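Local coordinates for genome polyprotein (Rhinovirus C, PDB 6KU7) that probably cleaves the viral polyprotein, as a chymotrypsin-like 3C cysteine protease of the picornavirus family, at residues 7-12 with 158-163; 36-41 with 91-96; 43-48 with 77-82; 98-103 with 138-143; 143-148 with 172-177. All coordinates share one frame; numbering follows the deposited sequence.

Contact 1: 7-12 with 158-163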
# COMPACT_ATOMS: atom_id res chain seq x y z
N GLY A 7 10.06 19.32 7.90
CA GLY A 7 8.95 19.60 7.00
C GLY A 7 7.67 18.91 7.43
O GLY A 7 7.72 17.84 8.02
N PRO A 8 6.51 19.52 7.12
CA PRO A 8 5.23 18.93 7.56
C PRO A 8 4.79 17.71 6.76
O PRO A 8 4.01 16.90 7.29
CB PRO A 8 4.24 20.09 7.38
CG PRO A 8 4.79 20.82 6.22
CD PRO A 8 6.30 20.76 6.36
N GLU A 9 5.22 17.56 5.50
CA GLU A 9 4.95 16.31 4.80
C GLU A 9 5.75 15.17 5.43
O GLU A 9 5.21 14.09 5.69
CB GLU A 9 5.28 16.43 3.31
CG GLU A 9 5.19 15.09 2.54
CD GLU A 9 6.45 14.19 2.71
OE1 GLU A 9 7.53 14.72 2.99
OE2 GLU A 9 6.32 12.96 2.58
N HIS A 10 7.05 15.40 5.66
CA HIS A 10 7.88 14.38 6.29
C HIS A 10 7.36 14.02 7.67
O HIS A 10 7.50 12.87 8.10
CB HIS A 10 9.33 14.86 6.36
CG HIS A 10 10.06 14.77 5.05
ND1 HIS A 10 9.94 15.72 4.06
CD2 HIS A 10 10.92 13.84 4.57
CE1 HIS A 10 10.70 15.38 3.03
NE2 HIS A 10 11.30 14.24 3.32
N GLU A 11 6.77 14.97 8.39
CA GLU A 11 6.17 14.67 9.68
C GLU A 11 4.89 13.85 9.53
O GLU A 11 4.70 12.84 10.21
CB GLU A 11 5.90 15.96 10.45
CG GLU A 11 5.57 15.77 11.94
CD GLU A 11 4.09 15.43 12.21
OE1 GLU A 11 3.24 15.77 11.36
OE2 GLU A 11 3.81 14.83 13.27
N PHE A 12 3.97 14.28 8.65
CA PHE A 12 2.74 13.51 8.47
C PHE A 12 3.05 12.10 7.97
O PHE A 12 2.46 11.12 8.44
CB PHE A 12 1.79 14.21 7.51
CG PHE A 12 0.51 13.45 7.22
CD1 PHE A 12 -0.64 13.71 7.94
CD2 PHE A 12 0.46 12.49 6.20
CE1 PHE A 12 -1.83 13.02 7.67
CE2 PHE A 12 -0.73 11.79 5.93
CZ PHE A 12 -1.87 12.06 6.66
N ALA A 158 1.82 8.98 -0.64
CA ALA A 158 1.12 10.01 0.10
C ALA A 158 1.84 11.33 0.32
O ALA A 158 3.01 11.45 0.05
CB ALA A 158 0.80 9.48 1.48
N ASN A 159 1.07 12.31 0.79
CA ASN A 159 1.61 13.58 1.28
C ASN A 159 0.70 14.02 2.43
O ASN A 159 -0.20 13.28 2.83
CB ASN A 159 1.72 14.64 0.16
CG ASN A 159 0.38 15.03 -0.45
OD1 ASN A 159 -0.65 15.07 0.22
ND2 ASN A 159 0.41 15.39 -1.73
N THR A 160 0.94 15.22 2.97
CA THR A 160 0.16 15.72 4.11
C THR A 160 -1.33 15.64 3.82
O THR A 160 -1.82 16.27 2.88
CB THR A 160 0.54 17.18 4.41
OG1 THR A 160 1.96 17.31 4.53
CG2 THR A 160 -0.11 17.65 5.72
N GLY A 161 -2.04 14.83 4.62
CA GLY A 161 -3.49 14.72 4.54
C GLY A 161 -4.04 13.86 3.43
O GLY A 161 -5.28 13.73 3.32
N ASN A 162 -3.19 13.27 2.59
CA ASN A 162 -3.64 12.55 1.41
C ASN A 162 -2.87 11.24 1.33
O ASN A 162 -1.65 11.26 1.12
CB ASN A 162 -3.43 13.38 0.13
CG ASN A 162 -4.05 14.76 0.20
OD1 ASN A 162 -5.26 14.90 0.33
ND2 ASN A 162 -3.22 15.79 0.05
N ILE A 163 -3.57 10.12 1.49
CA ILE A 163 -3.01 8.77 1.42
C ILE A 163 -3.71 8.08 0.25
O ILE A 163 -4.86 7.66 0.37
CB ILE A 163 -3.22 8.00 2.73
CG1 ILE A 163 -2.64 8.79 3.91
CG2 ILE A 163 -2.61 6.58 2.66
CD1 ILE A 163 -3.09 8.32 5.29
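The phenyl ring of F12 lies with one face on the peptide joining T160 to G161: G161 N stands 3.3 Å above the ring plane, over its centre. T160 CA and G161 CA each sit 4.2 Å from the F12 ring centroid and less than 30° off the normal, as CH-pi contacts. At the rim, near the ring plane, F12 CE2 touches I163 CG1 at 4.1 Å. F12 also meets F95 edge-to-face. With CG anti to the backbone N (chi1 178°), the ring reaches from the helix across the turn. Nearly one helical turn before F12, E9 CA meets T160 OG1 at 3.2 Å, and T160 OG1 gives P8 O only a weak bond of 3.5 Å. The turn, closed by N162 N to N159 O, is braced by N162 ND2 donating to N159 OD1 at 2.7 Å, on a lone pair in the carbonyl plane. This is the N-terminal helix packed against the type II turn of a beta hairpin, as in chymotrypsin-like picornaviral 3C proteases.

Contact 2: 36-41 with 91-96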
# COMPACT_ATOMS: atom_id res chain seq x y z
N ILE A 36 -5.19 0.45 8.31
CA ILE A 36 -6.17 1.44 7.87
C ILE A 36 -7.09 1.87 9.00
O ILE A 36 -7.30 3.06 9.23
CB ILE A 36 -6.97 0.92 6.66
CG1 ILE A 36 -6.04 0.74 5.47
CG2 ILE A 36 -8.05 1.93 6.27
CD1 ILE A 36 -6.18 -0.57 4.89
N HIS A 37 -7.72 0.91 9.67
CA HIS A 37 -8.59 1.22 10.79
C HIS A 37 -8.82 -0.04 11.60
O HIS A 37 -8.83 -1.14 11.04
CB HIS A 37 -9.93 1.78 10.31
CG HIS A 37 -10.79 0.78 9.61
ND1 HIS A 37 -11.71 0.00 10.27
CD2 HIS A 37 -10.85 0.41 8.30
CE1 HIS A 37 -12.32 -0.79 9.40
NE2 HIS A 37 -11.81 -0.56 8.20
N ASP A 38 -9.02 0.10 12.90
CA ASP A 38 -9.28 -1.08 13.72
C ASP A 38 -8.19 -2.12 13.47
O ASP A 38 -7.01 -1.83 13.61
CB ASP A 38 -10.69 -1.61 13.44
CG ASP A 38 -11.77 -0.61 13.80
OD1 ASP A 38 -12.02 -0.41 15.00
OD2 ASP A 38 -12.36 -0.02 12.88
N ASN A 39 -8.59 -3.33 13.12
CA ASN A 39 -7.67 -4.43 12.83
C ASN A 39 -7.54 -4.71 11.33
O ASN A 39 -7.10 -5.79 10.94
CB ASN A 39 -8.09 -5.70 13.58
CG ASN A 39 -9.39 -6.29 13.06
OD1 ASN A 39 -10.27 -5.57 12.58
ND2 ASN A 39 -9.52 -7.60 13.15
N CYS A 40 -7.95 -3.76 10.49
CA CYS A 40 -7.94 -3.97 9.04
C CYS A 40 -6.72 -3.30 8.43
O CYS A 40 -6.54 -2.08 8.58
CB CYS A 40 -9.21 -3.43 8.40
SG CYS A 40 -9.21 -3.60 6.61
N ALA A 41 -5.88 -4.08 7.74
CA ALA A 41 -4.68 -3.59 7.09
C ALA A 41 -4.67 -3.99 5.63
O ALA A 41 -5.33 -4.95 5.21
CB ALA A 41 -3.40 -4.11 7.74
N ASP A 91 -7.25 5.46 12.72
CA ASP A 91 -8.17 5.44 11.59
C ASP A 91 -7.76 6.49 10.58
O ASP A 91 -7.91 7.69 10.82
CB ASP A 91 -9.60 5.67 12.09
CG ASP A 91 -10.64 5.49 11.00
OD1 ASP A 91 -10.28 5.26 9.82
OD2 ASP A 91 -11.84 5.60 11.32
N ILE A 92 -7.26 6.06 9.42
CA ILE A 92 -6.76 7.00 8.43
C ILE A 92 -7.70 7.12 7.25
O ILE A 92 -7.34 7.73 6.23
CB ILE A 92 -5.34 6.62 7.96
CG1 ILE A 92 -5.32 5.21 7.39
CG2 ILE A 92 -4.32 6.75 9.11
CD1 ILE A 92 -4.14 4.93 6.47
N ARG A 93 -8.92 6.56 7.35
CA ARG A 93 -9.86 6.59 6.24
C ARG A 93 -10.19 8.00 5.79
O ARG A 93 -10.39 8.25 4.59
CB ARG A 93 -11.14 5.83 6.60
CG ARG A 93 -10.97 4.33 6.48
CD ARG A 93 -12.19 3.57 6.95
NE ARG A 93 -12.39 3.71 8.38
CZ ARG A 93 -13.32 3.03 9.05
NH1 ARG A 93 -14.08 2.17 8.40
NH2 ARG A 93 -13.46 3.21 10.36
N ARG A 94 -10.21 8.95 6.72
CA ARG A 94 -10.51 10.33 6.36
C ARG A 94 -9.50 10.92 5.37
O ARG A 94 -9.82 11.89 4.68
CB ARG A 94 -10.58 11.19 7.63
CG ARG A 94 -9.21 11.55 8.20
CD ARG A 94 -9.27 12.05 9.65
NE ARG A 94 -9.87 11.09 10.57
CZ ARG A 94 -9.37 10.76 11.77
NH1 ARG A 94 -8.24 11.30 12.20
NH2 ARG A 94 -10.00 9.88 12.54
N PHE A 95 -8.29 10.35 5.27
CA PHE A 95 -7.27 10.85 4.35
C PHE A 95 -7.24 10.10 3.03
O PHE A 95 -6.43 10.42 2.16
CB PHE A 95 -5.87 10.77 4.97
CG PHE A 95 -5.77 11.36 6.35
CD1 PHE A 95 -6.04 12.70 6.58
CD2 PHE A 95 -5.39 10.56 7.43
CE1 PHE A 95 -5.94 13.24 7.85
CE2 PHE A 95 -5.29 11.08 8.69
CZ PHE A 95 -5.56 12.42 8.92
N ILE A 96 -8.10 9.10 2.87
CA ILE A 96 -8.10 8.27 1.67
C ILE A 96 -9.11 8.87 0.70
O ILE A 96 -10.26 9.15 1.08
CB ILE A 96 -8.41 6.80 2.02
CG1 ILE A 96 -7.32 6.26 2.95
CG2 ILE A 96 -8.55 5.95 0.76
CD1 ILE A 96 -7.48 4.81 3.37
O HOH W 1 -14.07 2.26 13.46
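H37 and R93 form a parallel guanidinium-imidazole stack where the loop joining the two barrels, with a 3-10 turn at 93-95, runs beside the hairpin of strands 29-37 and 40-44, whose type II' turn from H37 to C40 overlaps a classic beta bulge: I36 and H37 both face C40. The stack is flat, centres 3.6 Å apart and planes at 2°. C40 CB packs on the opposite face of the ring, offset toward its rim.

Salt bridging holds the guanidinium at this angle. D91 is gripped side-on, R93 NE giving to D91 OD1 at 3.0 Å and R93 NH2 to D91 OD2; the backbone N of R93 reaches the same OD1 from the other face, completing an Asx turn. R93 NH1 bonds to F185 O.

The backbones join through I92 N to I36 O, 3.0 Å and nearly straight at 169°. Apolar contact is slighter: I36 CG2 touches R93 CG at 3.8 Å and I96 CD1 at 4.1 Å, crossing both chains at about a right angle.

H37 ND1 donates in the ring plane to D38 OD2 at 2.7 Å (174°), on the anti lone pair, and a water also donates to that oxygen.

Contact 3: 43-48 with 77-82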
# COMPACT_ATOMS: atom_id res chain seq x y z
N VAL A 43 -2.31 -5.04 2.22
CA VAL A 43 -1.05 -5.61 1.75
C VAL A 43 -1.18 -5.87 0.24
O VAL A 43 -2.29 -6.05 -0.27
CB VAL A 43 -0.72 -6.93 2.49
CG1 VAL A 43 -1.79 -7.99 2.22
CG2 VAL A 43 0.68 -7.45 2.17
N PRO A 44 -0.06 -5.85 -0.48
CA PRO A 44 -0.16 -6.19 -1.91
C PRO A 44 -0.54 -7.65 -2.11
O PRO A 44 -0.03 -8.55 -1.44
CB PRO A 44 1.25 -5.89 -2.45
CG PRO A 44 1.80 -4.88 -1.50
CD PRO A 44 1.25 -5.26 -0.15
N THR A 45 -1.47 -7.86 -3.04
CA THR A 45 -1.99 -9.20 -3.29
C THR A 45 -0.89 -10.18 -3.67
O THR A 45 -0.93 -11.35 -3.28
CB THR A 45 -3.05 -9.13 -4.38
OG1 THR A 45 -4.11 -8.25 -3.95
CG2 THR A 45 -3.62 -10.53 -4.67
N HIS A 46 0.14 -9.71 -4.41
CA HIS A 46 1.16 -10.70 -4.75
C HIS A 46 2.09 -11.02 -3.58
O HIS A 46 3.00 -11.82 -3.79
CB HIS A 46 1.95 -10.27 -5.99
CG HIS A 46 3.07 -9.31 -5.73
ND1 HIS A 46 2.89 -7.95 -5.60
CD2 HIS A 46 4.41 -9.53 -5.60
CE1 HIS A 46 4.06 -7.37 -5.39
NE2 HIS A 46 5.00 -8.30 -5.39
N ALA A 47 1.90 -10.49 -2.36
CA ALA A 47 2.58 -11.07 -1.21
C ALA A 47 2.11 -12.48 -0.90
O ALA A 47 2.83 -13.23 -0.23
CB ALA A 47 2.38 -10.21 0.05
N GLU A 48 0.91 -12.84 -1.34
CA GLU A 48 0.36 -14.18 -1.15
C GLU A 48 0.30 -14.56 0.33
O GLU A 48 0.83 -15.58 0.76
CB GLU A 48 1.15 -15.21 -1.96
CG GLU A 48 0.85 -15.11 -3.46
CD GLU A 48 1.55 -16.19 -4.30
OE1 GLU A 48 1.63 -17.36 -3.85
OE2 GLU A 48 2.02 -15.86 -5.41
N GLU A 77 -4.71 -5.60 -7.02
CA GLU A 77 -3.43 -5.88 -6.36
C GLU A 77 -3.44 -5.40 -4.90
O GLU A 77 -2.41 -5.41 -4.22
CB GLU A 77 -2.26 -5.29 -7.17
CG GLU A 77 -0.83 -5.68 -6.80
CD GLU A 77 -0.61 -7.17 -6.59
OE1 GLU A 77 -1.25 -8.01 -7.25
OE2 GLU A 77 0.25 -7.48 -5.74
N ILE A 78 -4.61 -5.01 -4.40
CA ILE A 78 -4.82 -4.72 -2.99
C ILE A 78 -5.54 -5.89 -2.33
O ILE A 78 -6.61 -6.31 -2.78
CB ILE A 78 -5.64 -3.43 -2.82
CG1 ILE A 78 -4.79 -2.20 -3.12
CG2 ILE A 78 -6.22 -3.35 -1.41
CD1 ILE A 78 -5.55 -0.93 -2.88
N THR A 79 -4.97 -6.40 -1.24
CA THR A 79 -5.63 -7.38 -0.38
C THR A 79 -5.81 -6.79 1.02
O THR A 79 -4.87 -6.21 1.57
CB THR A 79 -4.80 -8.66 -0.33
OG1 THR A 79 -4.96 -9.35 -1.57
CG2 THR A 79 -5.23 -9.54 0.83
N LEU A 80 -7.03 -6.91 1.56
CA LEU A 80 -7.33 -6.47 2.92
C LEU A 80 -7.13 -7.64 3.88
O LEU A 80 -7.60 -8.75 3.62
CB LEU A 80 -8.77 -5.98 3.06
CG LEU A 80 -9.33 -4.92 2.11
CD1 LEU A 80 -10.70 -4.41 2.59
CD2 LEU A 80 -8.35 -3.80 2.01
N LEU A 81 -6.44 -7.38 4.99
CA LEU A 81 -6.26 -8.36 6.05
C LEU A 81 -6.98 -7.90 7.31
O LEU A 81 -6.84 -6.74 7.73
CB LEU A 81 -4.78 -8.59 6.38
CG LEU A 81 -3.82 -8.95 5.25
CD1 LEU A 81 -2.40 -9.05 5.81
CD2 LEU A 81 -4.25 -10.25 4.56
N TRP A 82 -7.76 -8.80 7.91
CA TRP A 82 -8.31 -8.59 9.24
C TRP A 82 -7.52 -9.47 10.18
O TRP A 82 -7.59 -10.71 10.11
CB TRP A 82 -9.80 -8.91 9.29
CG TRP A 82 -10.54 -8.16 8.25
CD1 TRP A 82 -10.58 -8.43 6.91
CD2 TRP A 82 -11.33 -7.00 8.45
NE1 TRP A 82 -11.35 -7.51 6.27
CE2 TRP A 82 -11.82 -6.61 7.18
CE3 TRP A 82 -11.66 -6.24 9.56
CZ2 TRP A 82 -12.64 -5.51 7.01
CZ3 TRP A 82 -12.48 -5.14 9.39
CH2 TRP A 82 -12.96 -4.78 8.13
O HOH W 2 -5.98 -7.84 -6.04
O HOH W 3 -3.55 -12.01 -1.09
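E77 and H46 cross obliquely, the carboxylate turned 39° from the imidazole plane, and a single oxygen does the work. E77 OE2 accepts H46 N at 2.6 Å on its syn side and H46 ND1 at 2.7 Å from above the carboxylate plane, the two donors arriving from opposite faces. The second bond lies in the ring plane and so fixes the ring's rotation. The glutamate chain is folded by the rotation about CB-CG (chi2 47°). H46 touches C153, and this Cys-His-Glu grouping between two beta-barrels is consistent with the catalytic triad of chymotrypsin-like 3C proteases. T45 and T79 cross at about a right angle, their OG1 atoms 2.8 Å apart, and a water bridges T45 OG1 to E77 N. V43 and T79 form an antiparallel hydrogen-bonded pair, V43 N to T79 O and T79 N to V43 O both 2.9 Å, while T45 N meets E77 O from above the carbonyl plane. V43 CG1 leans on L81 CG at 3.8 Å.

Contact 4: 98-103 with 138-143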
# COMPACT_ATOMS: atom_id res chain seq x y z
N GLU A 98 -11.88 9.49 -2.28
CA GLU A 98 -13.06 8.76 -2.69
C GLU A 98 -12.96 8.28 -4.13
O GLU A 98 -13.54 7.23 -4.46
CB GLU A 98 -14.30 9.63 -2.47
CG GLU A 98 -15.09 9.19 -1.25
CD GLU A 98 -16.03 10.25 -0.69
OE1 GLU A 98 -16.34 11.23 -1.40
OE2 GLU A 98 -16.46 10.07 0.47
N HIS A 99 -12.19 8.97 -4.98
CA HIS A 99 -12.11 8.65 -6.39
C HIS A 99 -10.66 8.77 -6.87
O HIS A 99 -9.82 9.41 -6.24
CB HIS A 99 -13.02 9.57 -7.21
CG HIS A 99 -14.47 9.35 -6.94
ND1 HIS A 99 -15.09 8.14 -7.16
CD2 HIS A 99 -15.42 10.17 -6.42
CE1 HIS A 99 -16.36 8.22 -6.81
NE2 HIS A 99 -16.59 9.44 -6.35
N GLN A 100 -10.40 8.14 -8.02
CA GLN A 100 -9.09 8.21 -8.65
C GLN A 100 -8.84 9.58 -9.25
O GLN A 100 -9.74 10.21 -9.79
CB GLN A 100 -8.98 7.18 -9.75
CG GLN A 100 -9.08 5.76 -9.30
CD GLN A 100 -8.95 4.86 -10.49
OE1 GLN A 100 -7.89 4.80 -11.12
NE2 GLN A 100 -10.02 4.18 -10.83
N ARG A 101 -7.58 10.01 -9.23
CA ARG A 101 -7.28 11.41 -9.46
C ARG A 101 -5.78 11.67 -9.48
O ARG A 101 -5.02 10.94 -8.86
CB ARG A 101 -7.90 12.19 -8.35
CG ARG A 101 -7.38 13.48 -8.40
CD ARG A 101 -7.73 14.11 -7.23
NE ARG A 101 -6.79 14.58 -6.18
CZ ARG A 101 -5.97 15.64 -6.28
NH1 ARG A 101 -6.03 16.38 -7.37
NH2 ARG A 101 -5.21 16.15 -5.32
N GLU A 102 -5.37 12.71 -10.23
CA GLU A 102 -3.99 13.20 -10.25
C GLU A 102 -3.62 13.89 -8.95
O GLU A 102 -4.39 14.66 -8.44
CB GLU A 102 -3.83 14.21 -11.38
CG GLU A 102 -4.09 13.58 -12.68
CD GLU A 102 -3.68 14.44 -13.82
OE1 GLU A 102 -4.25 14.24 -14.91
OE2 GLU A 102 -2.79 15.30 -13.60
N TRP A 103 -2.41 13.67 -8.47
CA TRP A 103 -1.92 14.32 -7.26
C TRP A 103 -0.54 14.88 -7.54
O TRP A 103 0.24 14.24 -8.23
CB TRP A 103 -1.86 13.31 -6.09
CG TRP A 103 -3.21 12.82 -5.76
CD1 TRP A 103 -3.91 11.86 -6.41
CD2 TRP A 103 -4.05 13.28 -4.70
NE1 TRP A 103 -5.14 11.69 -5.83
CE2 TRP A 103 -5.25 12.55 -4.77
CE3 TRP A 103 -3.90 14.22 -3.68
CZ2 TRP A 103 -6.30 12.75 -3.89
CZ3 TRP A 103 -4.96 14.44 -2.82
CH2 TRP A 103 -6.13 13.71 -2.93
N THR A 138 -4.02 -5.77 -13.93
CA THR A 138 -4.22 -5.02 -12.70
C THR A 138 -4.91 -3.71 -13.03
O THR A 138 -4.49 -2.99 -13.93
CB THR A 138 -2.89 -4.74 -11.98
OG1 THR A 138 -2.12 -5.94 -11.89
CG2 THR A 138 -3.14 -4.20 -10.58
N CYS A 139 -5.96 -3.39 -12.28
CA CYS A 139 -6.79 -2.24 -12.56
C CYS A 139 -6.53 -1.11 -11.57
O CYS A 139 -5.85 -1.27 -10.56
CB CYS A 139 -8.27 -2.64 -12.55
SG CYS A 139 -8.90 -3.16 -10.94
N ARG A 140 -7.11 0.05 -11.90
CA ARG A 140 -7.12 1.25 -11.04
C ARG A 140 -5.72 1.63 -10.57
O ARG A 140 -5.51 2.01 -9.42
CB ARG A 140 -8.05 1.08 -9.85
CG ARG A 140 -9.12 0.06 -10.04
CD ARG A 140 -10.51 0.62 -10.09
NE ARG A 140 -11.15 0.33 -8.82
CZ ARG A 140 -12.32 -0.28 -8.67
NH1 ARG A 140 -12.78 -0.52 -7.45
NH2 ARG A 140 -13.03 -0.65 -9.72
N LEU A 141 -4.75 1.55 -11.47
CA LEU A 141 -3.39 1.93 -11.12
C LEU A 141 -3.20 3.44 -11.25
O LEU A 141 -3.74 4.07 -12.16
CB LEU A 141 -2.40 1.21 -12.03
CG LEU A 141 -2.30 -0.29 -11.72
CD1 LEU A 141 -1.33 -1.00 -12.67
CD2 LEU A 141 -1.88 -0.45 -10.28
N LEU A 142 -2.45 4.02 -10.32
CA LEU A 142 -1.88 5.35 -10.50
C LEU A 142 -0.40 5.19 -10.82
O LEU A 142 0.22 4.20 -10.44
CB LEU A 142 -2.04 6.23 -9.26
CG LEU A 142 -3.35 6.23 -8.49
CD1 LEU A 142 -3.19 7.17 -7.29
CD2 LEU A 142 -4.54 6.62 -9.39
N LYS A 143 0.15 6.15 -11.56
CA LYS A 143 1.49 6.01 -12.13
C LYS A 143 2.30 7.25 -11.81
O LYS A 143 1.79 8.38 -11.84
CB LYS A 143 1.45 5.82 -13.65
CG LYS A 143 2.85 5.95 -14.31
CD LYS A 143 2.80 6.44 -15.75
CE LYS A 143 2.45 7.90 -15.88
NZ LYS A 143 3.57 8.74 -16.39
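Q100 and R140 bring their backbones no nearer than 7.6 Å between CA atoms, and at R140 the chain turns a corner with left-handed angles (phi 51°, psi 42°); the strands before and after it do not lie in one face of one sheet. The separation is spanned mainly by the Q100 side chain. CG stands anti to the carbonyl carbon and the chain runs extended beyond it, delivering the amide to the bend. There the amide lies alongside carbon rather than on a polar partner: Q100 OE1 rests 3.6 Å from R140 CA, and Q100 NE2 approaches R140 CD at 3.7 Å and R140 CB at 3.8 Å. The two side chains cross at about a right angle, and the amide is turned 37° from the guanidinium plane. These residues join two parts of the chymotrypsin-like fold: 98-103 belongs to the connection that leads from the N-terminal barrel into strand 103-110, and 138-143 spans the corner between strands 136-139 and 141-144 of the second sheet. R140 NH1 bonds to Y184 OH, and Q100 meets chiefly CA, CB and CD of R140, with NE2 only oblique to the guanidinium. Further along the strand L142 faces the linker, and its CD2 comes to 4.2 Å from Q100 OE1 and 4.4 Å from R101 O, both loose van der Waals approaches.

Contact 5: 143-148 with 172-177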
# COMPACT_ATOMS: atom_id res chain seq x y z
N LYS A 143 0.15 6.15 -11.56
CA LYS A 143 1.49 6.01 -12.13
C LYS A 143 2.30 7.25 -11.81
O LYS A 143 1.79 8.38 -11.84
CB LYS A 143 1.45 5.82 -13.65
CG LYS A 143 2.85 5.95 -14.31
CD LYS A 143 2.80 6.44 -15.75
CE LYS A 143 2.45 7.90 -15.88
NZ LYS A 143 3.57 8.74 -16.39
N TYR A 144 3.58 7.04 -11.52
CA TYR A 144 4.47 8.14 -11.20
C TYR A 144 5.78 7.94 -11.92
O TYR A 144 6.20 6.80 -12.14
CB TYR A 144 4.70 8.28 -9.68
CG TYR A 144 4.70 6.97 -8.91
CD1 TYR A 144 5.86 6.23 -8.75
CD2 TYR A 144 3.53 6.50 -8.32
CE1 TYR A 144 5.85 5.03 -8.00
CE2 TYR A 144 3.50 5.32 -7.61
CZ TYR A 144 4.66 4.59 -7.44
OH TYR A 144 4.63 3.41 -6.73
N ASN A 145 6.44 9.05 -12.25
CA ASN A 145 7.71 9.00 -12.97
C ASN A 145 8.84 8.99 -11.95
O ASN A 145 9.47 10.01 -11.66
CB ASN A 145 7.82 10.17 -13.93
CG ASN A 145 6.84 10.07 -15.07
OD1 ASN A 145 6.59 8.97 -15.58
ND2 ASN A 145 6.27 11.19 -15.47
N TYR A 146 9.07 7.82 -11.35
CA TYR A 146 10.15 7.64 -10.39
C TYR A 146 10.65 6.22 -10.54
O TYR A 146 9.83 5.29 -10.60
CB TYR A 146 9.72 7.89 -8.95
CG TYR A 146 10.84 7.75 -7.94
CD1 TYR A 146 11.65 8.83 -7.61
CD2 TYR A 146 11.13 6.51 -7.36
CE1 TYR A 146 12.71 8.68 -6.70
CE2 TYR A 146 12.17 6.36 -6.47
CZ TYR A 146 12.96 7.44 -6.14
OH TYR A 146 13.99 7.29 -5.25
N PRO A 147 12.00 6.00 -10.60
CA PRO A 147 12.57 4.65 -10.80
C PRO A 147 12.53 3.82 -9.52
O PRO A 147 13.54 3.58 -8.85
CB PRO A 147 14.00 4.97 -11.25
CG PRO A 147 14.35 6.20 -10.50
CD PRO A 147 13.05 7.01 -10.40
N THR A 148 11.34 3.36 -9.16
CA THR A 148 11.17 2.53 -7.98
C THR A 148 11.93 1.21 -8.13
O THR A 148 12.39 0.85 -9.21
CB THR A 148 9.69 2.25 -7.74
OG1 THR A 148 9.12 1.73 -8.95
CG2 THR A 148 8.95 3.55 -7.37
N GLY A 172 11.69 0.10 -13.62
CA GLY A 172 12.94 0.81 -13.68
C GLY A 172 12.82 2.29 -13.98
O GLY A 172 13.72 3.05 -13.64
N ARG A 173 11.73 2.72 -14.60
CA ARG A 173 11.53 4.13 -14.94
C ARG A 173 10.34 4.74 -14.22
O ARG A 173 10.39 5.92 -13.83
CB ARG A 173 11.31 4.27 -16.46
CG ARG A 173 12.52 4.04 -17.29
CD ARG A 173 12.62 2.57 -17.68
NE ARG A 173 13.92 2.30 -18.30
CZ ARG A 173 14.65 1.21 -18.08
NH1 ARG A 173 14.21 0.27 -17.25
NH2 ARG A 173 15.81 1.08 -18.69
N VAL A 174 9.29 3.96 -14.04
CA VAL A 174 7.99 4.40 -13.57
C VAL A 174 7.57 3.47 -12.43
O VAL A 174 8.02 2.32 -12.37
CB VAL A 174 6.99 4.35 -14.75
CG1 VAL A 174 5.62 4.01 -14.31
CG2 VAL A 174 7.01 5.66 -15.52
N GLY A 175 6.73 3.98 -11.53
CA GLY A 175 6.11 3.17 -10.49
C GLY A 175 4.61 3.13 -10.67
O GLY A 175 4.01 4.07 -11.20
N TYR A 176 3.99 2.03 -10.23
CA TYR A 176 2.54 1.85 -10.29
C TYR A 176 1.99 1.69 -8.88
O TYR A 176 2.47 0.85 -8.11
CB TYR A 176 2.14 0.63 -11.14
CG TYR A 176 2.76 0.63 -12.51
CD1 TYR A 176 2.15 1.28 -13.58
CD2 TYR A 176 3.98 -0.00 -12.74
CE1 TYR A 176 2.73 1.29 -14.84
CE2 TYR A 176 4.57 0.00 -13.98
CZ TYR A 176 3.95 0.64 -15.03
OH TYR A 176 4.56 0.64 -16.26
N GLY A 177 0.99 2.49 -8.54
CA GLY A 177 0.35 2.43 -7.24
C GLY A 177 -1.08 1.95 -7.36
O GLY A 177 -1.82 2.43 -8.23
O HOH W 4 10.60 1.40 -11.45
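Y144 and G175 form an antiparallel hydrogen-bonded pair, Y144 N giving to G175 O at 3.0 Å and G175 N to Y144 O at 2.9 Å. K143 and Y176 make the next, non-hydrogen-bonded pair, supported by a CA-H...O contact from K143 CA to G175 O. This ladder joins strands 141-144 and 175-179 in the C-terminal beta-barrel.

Aromatic contact follows from the turn of Y144. Its CG sits between the backbone N and the carbonyl carbon (chi1 34°), folding the ring over the partner strand, where one face covers the G175 carbonyl and Y144 CE1 comes within 3.1 Å of G175 CA.

Apolar contact is tight on the other face of the sheet: the side chains of K143 and V174 cross at about a right angle, K143 CG only 3.4 Å from V174 CG1.

Among polar groups, N145 OD1 lies 3.3 Å from V174 CG2 and accepts a hydrogen bond from K143 NZ at 3.1 Å. One water bonds to T148 O, T148 OG1, V174 O and G172 N, the last at 2.8 Å. Backbone bonds thus hold the strand end, while beyond it a bridging water links the two loops, with van der Waals contacts such as P147 CB to G172 O at 3.1 Å.

Contact 3, with the probable catalytic pair beside C153, shares strand 40-44 with contact 2, where A41 O meets L81 N at 2.7 Å. Contact 2 in turn touches contact 1 through I163 N and F95 O, 2.9 Å apart, linking the inter-barrel loop to the hairpin packed against the N-terminal helix. N162 CG of contact 1 packs on W103 CZ3 of contact 4 at 3.2 Å. In the second barrel contacts 4 and 5 share K143 and strand 141-144, with L142 O 2.7 Å from G177 N. E77 CB of contact 3 packs on T138 CG2 of contact 4 at 3.7 Å, a direct touch between the halves. Contacts 2 and 5 lie farthest apart, their centres about 25 Å distant.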